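Long-range contact in D-alanyl transferase DltD (Enterococcus faecium TX0133A04, PDB 6PFX), which probably transfers D-alanine onto lipoteichoic acid in the D-alanylation pathway of the Gram-positive cell wall: residues A[38-44]-A[67-73]. Sequence-based numbering, arbitrary orientation.
Sequences QYIPFFG and YRPFLLG
Extended strands 39-43 and 68-71 (phi -61 to -128°, psi 110 to 147°) pair in parallel; the axes of these short strands approach to 4.4 Å, crossing at -42°, in the register Y39-R68, I40-P69, P41-F70, F42-L71 (CA-CA 4.8-5.0 Å). Q38 O starts the ladder by accepting R68 N at 2.8 Å; R68 NH1 gives Q38 OE1 a weak hydrogen bond (3.0 Å, 123°), while Q38 NE2 hydrogen-bonds E36. Y39 (chi1 m) shares a face with R68 and F70: CE1 lies 3.4 Å from R68 CD, and the F70 edge (chi1 t) points at the Y39 ring face, offset, centroids 5.9 Å apart, planes at 81°. I40 is hydrogen-bonded both ways, N to R68 O (3.1 Å), O from F70 N (2.9 Å). P41 lacks an amide proton, but its backbone bonds V99 of strand 97-101, so this ladder loses nothing. F42 likewise hydrogen-bonds N to F70 O (3.0 Å), O from L72 N (2.9 Å); P69 CB, 3.8 Å from its ring centroid, makes a CH-pi contact. F43 CE1 touches L72 CD1 (3.6 Å); L72 leaves the extended conformation (-118/2°). G44 O and G73 CA form a CA-H...O contact (3.5 Å). Helix 56-62 completes a beta-alpha-beta unit edging the 2-1-3-4-5 parallel sheet, consistent with an SGNH-hydrolase-like fold.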
loop_
_atom_site.group_PDB
_atom_site.type_symbol
_atom_site.label_atom_id
_atom_site.label_comp_id
_atom_site.label_asym_id
_atom_site.label_seq_id
_atom_site.Cartn_x
_atom_site.Cartn_y
_atom_site.Cartn_z
ATOM N N GLN A 38 -3.293 9.622 -17.205
ATOM C CA GLN A 38 -1.862 9.685 -16.938
ATOM C C GLN A 38 -1.521 9.254 -15.519
ATOM O O GLN A 38 -0.394 8.817 -15.270
ATOM C CB GLN A 38 -1.325 11.094 -17.182
ATOM C CG GLN A 38 -1.875 12.135 -16.227
ATOM C CD GLN A 38 -1.227 13.497 -16.394
ATOM O OE1 GLN A 38 -0.043 13.601 -16.717
ATOM N NE2 GLN A 38 -2.001 14.551 -16.160
ATOM N N TYR A 39 -2.450 9.391 -14.575
ATOM C CA TYR A 39 -2.155 9.115 -13.172
ATOM C C TYR A 39 -2.445 7.660 -12.832
ATOM O O TYR A 39 -3.587 7.197 -12.947
ATOM C CB TYR A 39 -2.920 10.059 -12.244
ATOM C CG TYR A 39 -2.300 11.420 -12.223
ATOM C CD1 TYR A 39 -1.069 11.627 -11.622
ATOM C CD2 TYR A 39 -2.930 12.495 -12.819
ATOM C CE1 TYR A 39 -0.483 12.864 -11.620
ATOM C CE2 TYR A 39 -2.358 13.736 -12.815
ATOM C CZ TYR A 39 -1.129 13.918 -12.221
ATOM O OH TYR A 39 -0.543 15.160 -12.217
ATOM N N ILE A 40 -1.408 6.952 -12.399
ATOM C CA ILE A 40 -1.487 5.544 -12.032
ATOM C C ILE A 40 -1.344 5.450 -10.511
ATOM O O ILE A 40 -0.325 5.894 -9.964
ATOM C CB ILE A 40 -0.403 4.710 -12.746
ATOM C CG1 ILE A 40 -0.599 4.733 -14.272
ATOM C CG2 ILE A 40 -0.355 3.283 -12.162
ATOM C CD1 ILE A 40 -1.970 4.230 -14.775
ATOM N N PRO A 41 -2.326 4.899 -9.795
ATOM C CA PRO A 41 -2.195 4.854 -8.330
ATOM C C PRO A 41 -1.131 3.850 -7.906
ATOM O O PRO A 41 -1.056 2.740 -8.440
ATOM C CB PRO A 41 -3.596 4.446 -7.855
ATOM C CG PRO A 41 -4.150 3.649 -9.004
ATOM C CD PRO A 41 -3.612 4.328 -10.254
ATOM N N PHE A 42 -0.259 4.290 -6.990
ATOM C CA PHE A 42 0.731 3.448 -6.321
ATOM C C PHE A 42 0.332 3.388 -4.846
ATOM O O PHE A 42 0.411 4.396 -4.131
ATOM C CB PHE A 42 2.138 4.030 -6.437
ATOM C CG PHE A 42 2.852 3.739 -7.738
ATOM C CD1 PHE A 42 2.322 4.120 -8.963
ATOM C CD2 PHE A 42 4.095 3.116 -7.713
ATOM C CE1 PHE A 42 3.009 3.861 -10.149
ATOM C CE2 PHE A 42 4.790 2.874 -8.873
ATOM C CZ PHE A 42 4.255 3.249 -10.102
ATOM N N PHE A 43 -0.124 2.220 -4.411
ATOM C CA PHE A 43 -0.525 1.981 -3.035
ATOM C C PHE A 43 0.623 1.346 -2.269
ATOM O O PHE A 43 1.402 0.556 -2.812
ATOM C CB PHE A 43 -1.735 1.040 -2.963
ATOM C CG PHE A 43 -2.995 1.616 -3.549
ATOM C CD1 PHE A 43 -3.831 2.417 -2.785
ATOM C CD2 PHE A 43 -3.350 1.353 -4.864
ATOM C CE1 PHE A 43 -4.986 2.950 -3.329
ATOM C CE2 PHE A 43 -4.495 1.893 -5.405
ATOM C CZ PHE A 43 -5.319 2.679 -4.635
ATOM N N GLY A 44 0.697 1.670 -0.985
ATOM C CA GLY A 44 1.750 1.124 -0.160
ATOM C C GLY A 44 1.804 1.775 1.203
ATOM O O GLY A 44 0.780 1.893 1.878
ATOM N N TYR A 67 2.978 8.022 -18.009
ATOM C CA TYR A 67 2.223 8.021 -16.768
ATOM C C TYR A 67 3.000 8.802 -15.717
ATOM O O TYR A 67 4.215 9.005 -15.829
ATOM C CB TYR A 67 1.965 6.591 -16.237
ATOM C CG TYR A 67 3.238 5.884 -15.851
ATOM C CD1 TYR A 67 3.986 5.205 -16.795
ATOM C CD2 TYR A 67 3.705 5.920 -14.543
ATOM C CE1 TYR A 67 5.161 4.577 -16.457
ATOM C CE2 TYR A 67 4.877 5.304 -14.201
ATOM C CZ TYR A 67 5.608 4.639 -15.166
ATOM O OH TYR A 67 6.790 3.998 -14.857
ATOM N N ARG A 68 2.274 9.201 -14.670
ATOM C CA ARG A 68 2.841 9.718 -13.430
ATOM C C ARG A 68 2.252 8.966 -12.253
ATOM O O ARG A 68 1.016 8.857 -12.128
ATOM C CB ARG A 68 2.518 11.217 -13.340
ATOM C CG ARG A 68 3.058 11.899 -12.108
ATOM C CD ARG A 68 2.869 13.425 -12.134
ATOM N NE ARG A 68 3.681 14.100 -13.148
ATOM C CZ ARG A 68 3.228 14.516 -14.329
ATOM N NH1 ARG A 68 1.962 14.330 -14.671
ATOM N NH2 ARG A 68 4.050 15.123 -15.172
ATOM N N PRO A 69 3.071 8.414 -11.360
ATOM C CA PRO A 69 2.502 7.784 -10.164
ATOM C C PRO A 69 1.730 8.804 -9.337
ATOM O O PRO A 69 2.122 9.966 -9.221
ATOM C CB PRO A 69 3.727 7.248 -9.409
ATOM C CG PRO A 69 4.822 7.204 -10.439
ATOM C CD PRO A 69 4.544 8.312 -11.404
ATOM N N PHE A 70 0.613 8.363 -8.772
ATOM C CA PHE A 70 -0.097 9.120 -7.748
ATOM C C PHE A 70 0.081 8.313 -6.461
ATOM O O PHE A 70 -0.420 7.189 -6.352
ATOM C CB PHE A 70 -1.565 9.326 -8.102
ATOM C CG PHE A 70 -2.193 10.429 -7.321
ATOM C CD1 PHE A 70 -2.440 10.268 -5.971
ATOM C CD2 PHE A 70 -2.504 11.638 -7.920
ATOM C CE1 PHE A 70 -3.011 11.295 -5.224
ATOM C CE2 PHE A 70 -3.051 12.674 -7.183
ATOM C CZ PHE A 70 -3.317 12.498 -5.834
ATOM N N LEU A 71 0.852 8.844 -5.519
ATOM C CA LEU A 71 1.259 8.062 -4.358
ATOM C C LEU A 71 0.162 8.077 -3.304
ATOM O O LEU A 71 -0.193 9.137 -2.775
ATOM C CB LEU A 71 2.558 8.617 -3.785
ATOM C CG LEU A 71 3.687 8.842 -4.787
ATOM C CD1 LEU A 71 4.899 9.395 -4.078
ATOM C CD2 LEU A 71 4.044 7.551 -5.513
ATOM N N LEU A 72 -0.346 6.896 -2.967
ATOM C CA LEU A 72 -1.467 6.781 -2.047
ATOM C C LEU A 72 -1.135 6.013 -0.777
ATOM O O LEU A 72 -2.012 5.838 0.076
ATOM C CB LEU A 72 -2.679 6.169 -2.759
ATOM C CG LEU A 72 -3.332 7.064 -3.822
ATOM C CD1 LEU A 72 -4.382 6.285 -4.593
ATOM C CD2 LEU A 72 -3.939 8.320 -3.195
ATOM N N GLY A 73 0.079 5.579 -0.609
ATOM C CA GLY A 73 0.516 5.123 0.689
ATOM C C GLY A 73 1.188 6.230 1.499
ATOM O O GLY A 73 1.651 7.228 0.945
#